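Local coordinates for putative uncharacterized protein PH0594 (Pyrococcus horikoshii, PDB 4HXF), which probably cleaves peptide bonds as a serine protease, a self-compartmentalizing hexamer whose subunits combine a beta-propeller with an alpha/beta-hydrolase domain, at residues E110-S115 with H179-V184; E166-P171 with I183-P188; G226-L231 with A267-G272. One frame throughout, in Å; residues are numbered along the deposited sequence.

Contact 1: residues E110-S115 with H179-V184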
ATOM      1  N   GLU A 110      19.408  27.512  17.661  1.00 15.72           N
ATOM      2  CA  GLU A 110      19.511  28.811  18.349  1.00 15.14           C
ATOM      3  C   GLU A 110      19.634  29.948  17.356  1.00 14.71           C
ATOM      4  O   GLU A 110      20.523  29.902  16.438  1.00 14.30           O
ATOM      5  CB  GLU A 110      20.806  28.837  19.265  1.00 18.43           C
ATOM      6  CG  GLU A 110      21.093  30.072  20.021  1.00 19.90           C
ATOM      7  CD  GLU A 110      22.542  30.250  20.680  1.00 21.91           C
ATOM      8  OE1 GLU A 110      23.429  29.511  20.504  1.00 21.19           O
ATOM      9  OE2 GLU A 110      22.720  31.285  21.311  1.00 34.47           O
ATOM     10  N   TRP A 111      18.855  31.027  17.564  1.00 14.07           N
ATOM     11  CA  TRP A 111      19.054  32.220  16.705  1.00 14.78           C
ATOM     12  C   TRP A 111      20.287  32.966  16.972  1.00 16.74           C
ATOM     13  O   TRP A 111      20.652  33.228  18.154  1.00 15.58           O
ATOM     14  CB  TRP A 111      17.909  33.189  16.927  1.00 14.25           C
ATOM     15  CG  TRP A 111      16.601  32.752  16.380  1.00 14.90           C
ATOM     16  CD1 TRP A 111      15.532  32.246  17.064  1.00 15.00           C
ATOM     17  CD2 TRP A 111      16.177  32.854  14.981  1.00 14.52           C
ATOM     18  NE1 TRP A 111      14.463  32.019  16.202  1.00 16.82           N
ATOM     19  CE2 TRP A 111      14.793  32.426  14.941  1.00 15.84           C
ATOM     20  CE3 TRP A 111      16.791  33.249  13.818  1.00 14.18           C
ATOM     21  CZ2 TRP A 111      14.067  32.347  13.757  1.00 14.97           C
ATOM     22  CZ3 TRP A 111      16.046  33.207  12.628  1.00 16.15           C
ATOM     23  CH2 TRP A 111      14.724  32.807  12.575  1.00 16.45           C
ATOM     24  N   ASN A 112      20.899  33.475  15.900  1.00 15.75           N
ATOM     25  CA  ASN A 112      21.839  34.584  15.961  1.00 14.63           C
ATOM     26  C   ASN A 112      21.084  35.851  16.326  1.00 15.43           C
ATOM     27  O   ASN A 112      19.851  35.997  16.053  1.00 15.22           O
ATOM     28  CB  ASN A 112      22.503  34.679  14.609  1.00 14.93           C
ATOM     29  CG  ASN A 112      23.643  35.734  14.540  1.00 15.43           C
ATOM     30  OD1 ASN A 112      23.407  36.913  14.229  1.00 16.50           O
ATOM     31  ND2 ASN A 112      24.849  35.311  14.920  1.00 16.26           N
ATOM     32  N   GLN A 113      21.830  36.790  16.867  1.00 15.55           N
ATOM     33  CA  GLN A 113      21.337  38.135  17.182  1.00 17.77           C
ATOM     34  C   GLN A 113      20.699  38.852  15.975  1.00 18.49           C
ATOM     35  O   GLN A 113      19.889  39.768  16.164  1.00 18.64           O
ATOM     36  CB  GLN A 113      22.507  38.945  17.758  1.00 19.60           C
ATOM     37  CG  GLN A 113      23.596  39.317  16.724  1.00 23.48           C
ATOM     38  CD  GLN A 113      24.890  39.957  17.372  1.00 29.53           C
ATOM     39  OE1 GLN A 113      24.900  40.337  18.570  1.00 36.67           O
ATOM     40  NE2 GLN A 113      25.946  40.071  16.579  1.00 27.22           N
ATOM     41  N   ASP A 114      21.047  38.481  14.742  1.00 16.70           N
ATOM     42  CA  ASP A 114      20.452  39.079  13.533  1.00 17.65           C
ATOM     43  C   ASP A 114      19.049  38.663  13.148  1.00 17.36           C
ATOM     44  O   ASP A 114      18.492  39.198  12.190  1.00 17.49           O
ATOM     45  CB  ASP A 114      21.395  38.869  12.341  1.00 17.72           C
ATOM     46  CG  ASP A 114      21.544  37.402  11.885  1.00 17.63           C
ATOM     47  OD1 ASP A 114      20.835  36.462  12.289  1.00 16.32           O
ATOM     48  OD2 ASP A 114      22.459  37.212  11.058  1.00 20.03           O
ATOM     49  N   SER A 115      18.486  37.707  13.894  1.00 16.68           N
ATOM     50  CA  SER A 115      17.152  37.160  13.572  1.00 16.08           C
ATOM     51  C   SER A 115      17.040  36.627  12.145  1.00 15.49           C
ATOM     52  O   SER A 115      15.940  36.589  11.577  1.00 16.38           O
ATOM     53  CB  SER A 115      16.041  38.156  13.849  1.00 17.49           C
ATOM     54  OG  SER A 115      16.028  38.653  15.225  1.00 17.45           O
ATOM     55  N   HIS A 179      28.092  33.616  20.011  1.00 17.76           N
ATOM     56  CA  HIS A 179      28.640  34.718  20.773  1.00 18.19           C
ATOM     57  C   HIS A 179      28.814  35.847  19.781  1.00 19.75           C
ATOM     58  O   HIS A 179      29.845  35.991  19.095  1.00 19.57           O
ATOM     59  CB  HIS A 179      29.947  34.318  21.457  1.00 19.36           C
ATOM     60  CG  HIS A 179      30.542  35.449  22.297  1.00 19.33           C
ATOM     61  ND1 HIS A 179      29.903  35.978  23.347  1.00 22.75           N
ATOM     62  CD2 HIS A 179      31.810  36.101  22.218  1.00 23.48           C
ATOM     63  CE1 HIS A 179      30.648  36.999  23.855  1.00 26.52           C
ATOM     64  NE2 HIS A 179      31.826  37.053  23.175  1.00 24.46           N
ATOM     65  N   GLY A 180      27.749  36.628  19.658  1.00 21.14           N
ATOM     66  CA  GLY A 180      27.696  37.674  18.618  1.00 22.00           C
ATOM     67  C   GLY A 180      27.740  36.961  17.264  1.00 21.63           C
ATOM     68  O   GLY A 180      26.917  36.034  17.025  1.00 19.73           O
ATOM     69  N   ASP A 181      28.718  37.276  16.418  1.00 20.92           N
ATOM     70  CA  ASP A 181      28.925  36.626  15.093  1.00 21.93           C
ATOM     71  C   ASP A 181      29.913  35.462  15.074  1.00 22.23           C
ATOM     72  O   ASP A 181      30.166  34.840  14.018  1.00 23.14           O
ATOM     73  CB  ASP A 181      29.352  37.646  14.000  1.00 30.14           C
ATOM     74  CG  ASP A 181      28.198  38.447  13.506  1.00 35.28           C
ATOM     75  OD1 ASP A 181      27.058  37.921  13.528  1.00 35.95           O
ATOM     76  OD2 ASP A 181      28.423  39.643  13.287  1.00 36.51           O
ATOM     77  N   SER A 182      30.421  35.127  16.272  1.00 19.67           N
ATOM     78  CA  SER A 182      31.227  33.931  16.465  1.00 19.57           C
ATOM     79  C   SER A 182      30.486  32.831  17.109  1.00 16.88           C
ATOM     80  O   SER A 182      29.355  33.002  17.549  1.00 16.90           O
ATOM     81  CB  SER A 182      32.469  34.309  17.350  1.00 22.59           C
ATOM     82  OG  SER A 182      33.182  35.368  16.721  1.00 25.27           O
ATOM     83  N   ILE A 183      31.054  31.640  17.079  1.00 17.68           N
ATOM     84  CA  ILE A 183      30.495  30.523  17.735  1.00 16.89           C
ATOM     85  C   ILE A 183      31.498  30.010  18.818  1.00 16.24           C
ATOM     86  O   ILE A 183      32.692  29.861  18.533  1.00 18.66           O
ATOM     87  CB  ILE A 183      30.209  29.363  16.760  1.00 17.57           C
ATOM     88  CG1 ILE A 183      29.191  29.812  15.673  1.00 18.14           C
ATOM     89  CG2 ILE A 183      29.691  28.125  17.468  1.00 17.51           C
ATOM     90  CD1 ILE A 183      29.120  28.826  14.515  1.00 18.59           C
ATOM     91  N   VAL A 184      31.017  29.855  20.056  1.00 16.14           N
ATOM     92  CA  VAL A 184      31.847  29.285  21.159  1.00 16.23           C
ATOM     93  C   VAL A 184      31.610  27.797  21.164  1.00 17.50           C
ATOM     94  O   VAL A 184      30.450  27.298  21.299  1.00 17.33           O
ATOM     95  CB  VAL A 184      31.525  29.889  22.537  1.00 17.98           C
ATOM     96  CG1 VAL A 184      32.521  29.403  23.577  1.00 16.84           C
ATOM     97  CG2 VAL A 184      31.609  31.397  22.501  1.00 21.71           C
TER
HETATM   98  O   HOH W   1      25.029  39.225  14.073  1.00 44.56           O
HETATM   99  O   HOH W   2      24.351  36.129  18.007  1.00 16.64           O

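Contact 2: residues E166-P171 with I183-P188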
ATOM      1  N   GLU A 166      27.563  27.588   6.510  1.00 18.90           N
ATOM      2  CA  GLU A 166      28.842  27.136   7.033  1.00 19.54           C
ATOM      3  C   GLU A 166      28.557  25.883   7.763  1.00 18.49           C
ATOM      4  O   GLU A 166      27.489  25.704   8.370  1.00 15.13           O
ATOM      5  CB  GLU A 166      29.324  28.113   8.107  1.00 23.88           C
ATOM      6  CG  GLU A 166      29.543  29.531   7.738  1.00 28.57           C
ATOM      7  CD  GLU A 166      30.924  29.813   7.205  1.00 36.56           C
ATOM      8  OE1 GLU A 166      31.185  31.002   6.925  1.00 42.26           O
ATOM      9  OE2 GLU A 166      31.717  28.849   7.011  1.00 37.04           O
ATOM     10  N   GLN A 167      29.532  24.991   7.735  1.00 18.31           N
ATOM     11  CA  GLN A 167      29.403  23.778   8.495  1.00 17.99           C
ATOM     12  C   GLN A 167      30.761  23.288   8.931  1.00 22.33           C
ATOM     13  O   GLN A 167      31.795  23.531   8.229  1.00 21.61           O
ATOM     14  CB  GLN A 167      28.753  22.707   7.706  1.00 21.36           C
ATOM     15  CG  GLN A 167      29.433  22.228   6.483  1.00 31.05           C
ATOM     16  CD  GLN A 167      28.422  21.457   5.663  1.00 44.34           C
ATOM     17  OE1 GLN A 167      28.081  20.297   6.011  1.00 56.18           O
ATOM     18  NE2 GLN A 167      27.844  22.126   4.642  1.00 45.74           N
ATOM     19  N   PHE A 168      30.795  22.578  10.058  1.00 17.90           N
ATOM     20  CA  PHE A 168      32.045  21.954  10.515  1.00 17.00           C
ATOM     21  C   PHE A 168      31.688  20.838  11.484  1.00 17.31           C
ATOM     22  O   PHE A 168      30.571  20.739  11.958  1.00 16.63           O
ATOM     23  CB  PHE A 168      33.055  22.925  11.149  1.00 18.14           C
ATOM     24  CG  PHE A 168      32.548  23.746  12.319  1.00 17.37           C
ATOM     25  CD1 PHE A 168      31.814  24.934  12.112  1.00 18.02           C
ATOM     26  CD2 PHE A 168      32.798  23.370  13.648  1.00 18.32           C
ATOM     27  CE1 PHE A 168      31.277  25.649  13.189  1.00 19.82           C
ATOM     28  CE2 PHE A 168      32.269  24.090  14.709  1.00 17.88           C
ATOM     29  CZ  PHE A 168      31.576  25.209  14.482  1.00 18.20           C
ATOM     30  N   GLU A 169      32.684  20.011  11.751  1.00 18.28           N
ATOM     31  CA  GLU A 169      32.536  18.868  12.676  1.00 18.92           C
ATOM     32  C   GLU A 169      33.545  18.933  13.814  1.00 17.81           C
ATOM     33  O   GLU A 169      34.626  19.561  13.710  1.00 18.18           O
ATOM     34  CB  GLU A 169      32.613  17.550  11.928  1.00 23.07           C
ATOM     35  CG  GLU A 169      33.962  16.963  11.722  1.00 33.81           C
ATOM     36  CD  GLU A 169      33.857  15.555  11.051  1.00 40.97           C
ATOM     37  OE1 GLU A 169      34.538  14.635  11.494  1.00 47.09           O
ATOM     38  OE2 GLU A 169      33.067  15.405  10.132  1.00 39.92           O
ATOM     39  N   LYS A 170      33.163  18.305  14.902  1.00 17.07           N
ATOM     40  CA  LYS A 170      33.995  18.163  16.076  1.00 18.52           C
ATOM     41  C   LYS A 170      33.831  16.784  16.653  1.00 19.44           C
ATOM     42  O   LYS A 170      32.948  16.045  16.238  1.00 16.80           O
ATOM     43  CB  LYS A 170      33.568  19.202  17.131  1.00 20.38           C
ATOM     44  CG  LYS A 170      33.981  20.589  16.763  1.00 19.50           C
ATOM     45  CD  LYS A 170      35.504  20.863  16.743  1.00 21.14           C
ATOM     46  CE  LYS A 170      35.832  22.337  16.560  1.00 24.31           C
ATOM     47  NZ  LYS A 170      37.309  22.406  16.314  1.00 27.32           N
ATOM     48  N   PRO A 171      34.715  16.414  17.606  1.00 18.66           N
ATOM     49  CA  PRO A 171      34.459  15.159  18.321  1.00 19.93           C
ATOM     50  C   PRO A 171      33.105  15.001  18.961  1.00 17.70           C
ATOM     51  O   PRO A 171      32.377  16.031  19.137  1.00 17.21           O
ATOM     52  CB  PRO A 171      35.578  15.196  19.411  1.00 25.40           C
ATOM     53  CG  PRO A 171      36.623  16.046  18.806  1.00 24.21           C
ATOM     54  CD  PRO A 171      35.876  17.162  18.112  1.00 21.97           C
ATOM     55  N   ILE A 183      31.054  31.640  17.079  1.00 17.68           N
ATOM     56  CA  ILE A 183      30.495  30.523  17.735  1.00 16.89           C
ATOM     57  C   ILE A 183      31.498  30.010  18.818  1.00 16.24           C
ATOM     58  O   ILE A 183      32.692  29.861  18.533  1.00 18.66           O
ATOM     59  CB  ILE A 183      30.209  29.363  16.760  1.00 17.57           C
ATOM     60  CG1 ILE A 183      29.191  29.812  15.673  1.00 18.14           C
ATOM     61  CG2 ILE A 183      29.691  28.125  17.468  1.00 17.51           C
ATOM     62  CD1 ILE A 183      29.120  28.826  14.515  1.00 18.59           C
ATOM     63  N   VAL A 184      31.017  29.855  20.056  1.00 16.14           N
ATOM     64  CA  VAL A 184      31.847  29.285  21.159  1.00 16.23           C
ATOM     65  C   VAL A 184      31.610  27.797  21.164  1.00 17.50           C
ATOM     66  O   VAL A 184      30.450  27.298  21.299  1.00 17.33           O
ATOM     67  CB  VAL A 184      31.525  29.889  22.537  1.00 17.98           C
ATOM     68  CG1 VAL A 184      32.521  29.403  23.577  1.00 16.84           C
ATOM     69  CG2 VAL A 184      31.609  31.397  22.501  1.00 21.71           C
ATOM     70  N   VAL A 185      32.677  27.067  20.973  1.00 15.17           N
ATOM     71  CA  VAL A 185      32.629  25.632  20.790  1.00 14.61           C
ATOM     72  C   VAL A 185      33.275  24.911  21.936  1.00 16.62           C
ATOM     73  O   VAL A 185      34.454  25.155  22.189  1.00 17.99           O
ATOM     74  CB  VAL A 185      33.237  25.153  19.451  1.00 16.29           C
ATOM     75  CG1 VAL A 185      33.153  23.623  19.222  1.00 16.43           C
ATOM     76  CG2 VAL A 185      32.542  25.961  18.223  1.00 16.49           C
ATOM     77  N   SER A 186      32.550  24.035  22.633  1.00 14.29           N
ATOM     78  CA  SER A 186      33.093  23.303  23.812  1.00 14.70           C
ATOM     79  C   SER A 186      33.273  21.841  23.423  1.00 16.01           C
ATOM     80  O   SER A 186      32.288  21.211  22.966  1.00 15.98           O
ATOM     81  CB  SER A 186      32.168  23.461  25.041  1.00 13.65           C
ATOM     82  OG  SER A 186      31.952  24.836  25.340  1.00 14.53           O
ATOM     83  N   VAL A 187      34.511  21.322  23.545  1.00 15.29           N
ATOM     84  CA  VAL A 187      34.852  19.992  23.013  1.00 14.70           C
ATOM     85  C   VAL A 187      35.447  19.222  24.215  1.00 14.90           C
ATOM     86  O   VAL A 187      36.333  19.704  24.896  1.00 14.17           O
ATOM     87  CB  VAL A 187      35.908  20.097  21.907  1.00 16.69           C
ATOM     88  CG1 VAL A 187      36.373  18.744  21.453  1.00 17.18           C
ATOM     89  CG2 VAL A 187      35.391  21.003  20.731  1.00 16.58           C
ATOM     90  N   PRO A 188      35.019  17.985  24.413  1.00 15.73           N
ATOM     91  CA  PRO A 188      35.669  17.232  25.494  1.00 15.41           C
ATOM     92  C   PRO A 188      37.169  17.139  25.282  1.00 15.66           C
ATOM     93  O   PRO A 188      37.655  16.858  24.168  1.00 16.25           O
ATOM     94  CB  PRO A 188      34.967  15.869  25.399  1.00 17.08           C
ATOM     95  CG  PRO A 188      33.658  16.078  24.756  1.00 15.34           C
ATOM     96  CD  PRO A 188      33.986  17.186  23.730  1.00 16.78           C
TER

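Contact 3: residues G226-L231 with A267-G272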
ATOM      1  N   GLY A 226      26.452  38.438  23.947  1.00 25.11           N
ATOM      2  CA  GLY A 226      27.147  39.133  22.849  1.00 27.03           C
ATOM      3  C   GLY A 226      28.432  39.800  23.312  1.00 27.28           C
ATOM      4  O   GLY A 226      29.366  40.027  22.541  1.00 30.60           O
ATOM      5  N   GLU A 227      28.524  40.066  24.613  1.00 26.71           N
ATOM      6  CA  GLU A 227      29.724  40.667  25.215  1.00 28.84           C
ATOM      7  C   GLU A 227      30.415  39.728  26.213  1.00 27.14           C
ATOM      8  O   GLU A 227      31.627  39.642  26.290  1.00 30.88           O
ATOM      9  CB  GLU A 227      29.323  41.979  25.957  1.00 32.08           C
ATOM     10  CG  GLU A 227      28.728  43.110  25.074  1.00 45.51           C
ATOM     11  CD  GLU A 227      29.663  43.537  23.938  1.00 53.50           C
ATOM     12  OE1 GLU A 227      30.909  43.507  24.137  1.00 70.61           O
ATOM     13  OE2 GLU A 227      29.161  43.882  22.828  1.00 70.59           O
ATOM     14  N   ARG A 228      29.612  39.024  26.983  1.00 23.15           N
ATOM     15  CA  ARG A 228      30.128  38.132  27.969  1.00 21.31           C
ATOM     16  C   ARG A 228      29.627  36.702  27.691  1.00 18.37           C
ATOM     17  O   ARG A 228      28.431  36.490  27.346  1.00 20.66           O
ATOM     18  CB  ARG A 228      29.558  38.563  29.344  1.00 22.87           C
ATOM     19  CG  ARG A 228      30.073  39.871  29.962  1.00 32.33           C
ATOM     20  CD  ARG A 228      28.988  40.439  30.889  1.00 31.32           C
ATOM     21  NE  ARG A 228      27.903  41.074  30.109  1.00 34.96           N
ATOM     22  CZ  ARG A 228      27.921  42.338  29.631  1.00 37.72           C
ATOM     23  NH1 ARG A 228      28.941  43.136  29.848  1.00 40.22           N
ATOM     24  NH2 ARG A 228      26.918  42.810  28.925  1.00 38.18           N
ATOM     25  N   ILE A 229      30.498  35.752  27.956  1.00 17.54           N
ATOM     26  CA  ILE A 229      30.146  34.340  27.839  1.00 17.32           C
ATOM     27  C   ILE A 229      29.860  33.788  29.228  1.00 17.51           C
ATOM     28  O   ILE A 229      30.628  34.025  30.165  1.00 18.61           O
ATOM     29  CB  ILE A 229      31.247  33.526  27.213  1.00 17.24           C
ATOM     30  CG1 ILE A 229      31.611  34.063  25.817  1.00 20.37           C
ATOM     31  CG2 ILE A 229      30.905  31.996  27.168  1.00 15.55           C
ATOM     32  CD1 ILE A 229      32.868  33.469  25.159  1.00 22.87           C
ATOM     33  N   LEU A 230      28.767  33.025  29.356  1.00 15.59           N
ATOM     34  CA  LEU A 230      28.452  32.337  30.603  1.00 15.57           C
ATOM     35  C   LEU A 230      28.937  30.904  30.559  1.00 15.70           C
ATOM     36  O   LEU A 230      28.652  30.149  29.619  1.00 17.17           O
ATOM     37  CB  LEU A 230      26.913  32.372  30.760  1.00 16.46           C
ATOM     38  CG  LEU A 230      26.347  31.965  32.124  1.00 16.62           C
ATOM     39  CD1 LEU A 230      26.750  32.852  33.343  1.00 16.79           C
ATOM     40  CD2 LEU A 230      24.786  31.794  32.027  1.00 16.91           C
ATOM     41  N   LEU A 231      29.696  30.553  31.575  1.00 16.12           N
ATOM     42  CA  LEU A 231      30.379  29.289  31.689  1.00 14.72           C
ATOM     43  C   LEU A 231      29.784  28.507  32.872  1.00 16.35           C
ATOM     44  O   LEU A 231      29.475  29.118  33.924  1.00 15.11           O
ATOM     45  CB  LEU A 231      31.898  29.527  31.902  1.00 16.82           C
ATOM     46  CG  LEU A 231      32.675  30.270  30.776  1.00 16.60           C
ATOM     47  CD1 LEU A 231      34.095  30.670  31.297  1.00 18.69           C
ATOM     48  CD2 LEU A 231      32.770  29.389  29.515  1.00 19.37           C
ATOM     49  N   ALA A 267      21.208  28.113  34.113  1.00 17.81           N
ATOM     50  CA  ALA A 267      21.498  29.490  34.152  1.00 16.53           C
ATOM     51  C   ALA A 267      21.481  30.118  32.692  1.00 16.70           C
ATOM     52  O   ALA A 267      21.800  29.446  31.704  1.00 18.88           O
ATOM     53  CB  ALA A 267      22.919  29.780  34.811  1.00 16.93           C
ATOM     54  N   LYS A 268      21.105  31.369  32.658  1.00 18.73           N
ATOM     55  CA  LYS A 268      21.054  32.208  31.421  1.00 18.99           C
ATOM     56  C   LYS A 268      21.516  33.593  31.665  1.00 19.25           C
ATOM     57  O   LYS A 268      21.293  34.158  32.712  1.00 20.33           O
ATOM     58  CB  LYS A 268      19.561  32.169  30.837  1.00 20.61           C
ATOM     59  CG  LYS A 268      18.990  30.881  30.411  1.00 22.80           C
ATOM     60  CD  LYS A 268      17.514  30.872  29.827  1.00 25.74           C
ATOM     61  CE  LYS A 268      17.061  29.400  29.514  1.00 28.76           C
ATOM     62  NZ  LYS A 268      15.833  29.304  28.592  1.00 33.20           N
ATOM     63  N   ILE A 269      22.056  34.268  30.652  1.00 19.08           N
ATOM     64  CA  ILE A 269      22.468  35.655  30.788  1.00 19.92           C
ATOM     65  C   ILE A 269      21.673  36.465  29.770  1.00 23.43           C
ATOM     66  O   ILE A 269      21.507  36.074  28.628  1.00 28.58           O
ATOM     67  CB  ILE A 269      24.048  35.780  30.619  1.00 21.01           C
ATOM     68  CG1 ILE A 269      24.632  37.174  30.836  1.00 23.82           C
ATOM     69  CG2 ILE A 269      24.527  35.249  29.267  1.00 24.57           C
ATOM     70  CD1 ILE A 269      26.154  37.198  31.115  1.00 23.57           C
ATOM     71  N   ARG A 270      21.163  37.574  30.222  1.00 30.37           N
ATOM     72  CA  ARG A 270      20.454  38.471  29.243  1.00 38.35           C
ATOM     73  C   ARG A 270      20.720  39.859  29.742  1.00 42.32           C
ATOM     74  O   ARG A 270      20.421  40.144  30.894  1.00 38.67           O
ATOM     75  CB  ARG A 270      18.945  38.149  29.113  1.00 42.77           C
ATOM     76  CG  ARG A 270      18.545  37.008  28.114  1.00 53.43           C
ATOM     77  CD  ARG A 270      17.897  35.774  28.801  1.00 46.19           C
ATOM     78  NE  ARG A 270      17.498  34.654  27.912  1.00 47.61           N
ATOM     79  CZ  ARG A 270      18.371  33.826  27.309  1.00 55.47           C
ATOM     80  NH1 ARG A 270      17.919  32.792  26.562  1.00 53.26           N
ATOM     81  NH2 ARG A 270      19.706  34.018  27.474  1.00 34.88           N
ATOM     82  N   ASN A 271      21.422  40.652  28.907  1.00 43.30           N
ATOM     83  CA  ASN A 271      21.764  42.040  29.247  1.00 51.84           C
ATOM     84  C   ASN A 271      22.655  42.134  30.447  1.00 46.73           C
ATOM     85  O   ASN A 271      22.340  42.900  31.357  1.00 43.80           O
ATOM     86  CB  ASN A 271      20.481  42.843  29.539  1.00 52.77           C
ATOM     87  N   GLY A 272      23.734  41.327  30.508  1.00 41.58           N
ATOM     88  CA  GLY A 272      24.638  41.359  31.676  1.00 38.46           C
ATOM     89  C   GLY A 272      24.077  40.897  33.036  1.00 38.81           C
ATOM     90  O   GLY A 272      24.899  40.774  34.030  1.00 35.94           O
TER

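Contact 1: residues E110-S115 with H179-V184
The side-chain amide of Asn112 and the carboxylate of Asp181 lie almost coplanar, their planes 2° apart, with Asn112 ND2 3.7 Å from Asp181 OD1. The amide of Gln113 comes beside the glycine of the facing turn, its NE2 3.6 Å from Gly180 CA. Water 1 fills the angle between these three groups: it donates to Asn112 OD1 and to Asp181 OD1 and accepts from Gln113 NE2 at 2.8 Å. Asp181 OD1 has its strongest polar partner outside the two segments, a salt bridge with Arg117 NH2. Water 2 links backbone to backbone, taking the N-H of Gln113 and donating to Gly180 O at 2.7 Å. Asn112 ND2 also lies 3.0 Å from Gly180 O. With CG anti to the backbone N (chi1 -174°), Asn112 sends its amide toward the other turn, while OD1 accepts from Asp114 N at 2.9 Å in an Asx turn. An alanine here would probably leave the N-H of Asp114 without its acceptor, water 1 with one bond fewer, and the turn freer to shift. Gly180 has positive phi, as suits the second position of the type II' turn from His179 to Ser182; a type I turn from Asn112 to Ser115 faces it. The contact thus joins two hairpin tips of successive propeller blades: one links strands 106-111 and 117-124, the other strands 175-179 and 182-188. Beside it, Asn112 also touches Trp178 of strand 175-179, and Glu110 OE1 accepts from the backbone N of that tryptophan.

Contact 2: residues E166-P171 with I183-P188
Phe168 meets Ile183 tip to tip and slides past Val185: both methyls come to the edge of its ring, Ile183 CD1 at 4.1 Å from CE1 and Val185 CG2 at 3.9 Å from CZ. Next along the strand, the alkyl chain of Lys170 continues the apolar surface, with CE 4.0 Å from Val185 CG1 and CD 4.0 Å from Val187 CG2. Pro171 closes the row, its CD 3.7 Å from Val187 CG1. A bend in the Lys170 chain at chi2 (-67°) lays its methylenes against the two valines. Further out, its NZ is held by a salt bridge to Glu210, and the Phe168 ring is stacked with Trp205 and with Phe154. Strand 163-171 is the outermost strand of one propeller blade and strand 182-188 the second of the next; the axes of the two segments come within 7.4 Å and run in the same general direction, 36° apart, as layers of neighbouring sheets. At the far end Glu166 pairs with Lys345 of a neighbouring subunit. The two segments therefore adhere through methyl, methylene and ring contacts alone, while the lysine's charge is paired with Glu210, outside the two segments.

Contact 3: residues G226-L231 with A267-G272
Leu230 lays its CD2 methyl over the backbone of the facing strand, 3.7 Å from Lys268 C and 3.9 Å from Ala267 CB. CG stands anti to the backbone N (chi1 -168°), which carries the isobutyl group across toward that strand. Behind it, Leu230 CB meets Ile269 CG2 at 4.0 Å, and the other branch of the isoleucine reaches on, its CD1 4.1 Å from Arg228 CB and at the edge of the guanidinium, near its plane. Arg228 turns back at chi3, bringing NE 3.6 Å from Gly272 CA, while Glu227 CB lies over one face of the guanidinium, offset toward its rim. Asp225 fixes this end: its OD2 forms a salt bridge with Arg228 NE and also accepts from Gly272 N. This is the interface of two beta-propeller blades. Strand 229-232, second in its four-stranded sheet, packs against strand 264-270, first in the following one; the axes of 229-231 and 267-270 run nearly antiparallel (166°), 7.8 Å apart at closest approach. Gly272, with positive phi, belongs to the turn leading into strand 273-280, whose Val274 touches both Leu230 and Ile269. Arg270 folds back so that NH2 donates to Ile269 O at 3.0 Å, from above the carbonyl plane, and Lys268 CD lies over one face of the Arg270 guanidinium, toward its rim. Asp223 OD2 takes both this NH2 and the N-H of Ile269, tying the backbone of strand 264-270 to strand 219-224 of the preceding blade.

Contacts 1 and 2 belong to one blade interface, between the sheets of 106-171 and 175-217, and share Ile183 and Val184; their centres are 14 Å apart. Contact 3 belongs to the interface between the sheets of 219-255 and 264-295, its centre 12 Å from contact 1 and 20 Å from contact 2. Val184 CG2 touches Ile229 CD1 at 3.6 Å, joining the shared strand to contact 3, and His179 CE1 lies 3.5 Å from Gly226 O. The inhibitor sits among Ser466, His578 and other hydrolase-domain residues. In contact 3 the side chain of Ala267 is about 12 Å from a bound magnesium ion, and about 9 and 10 Å from the side chains of Asp244 and Glu263, which form a magnesium site.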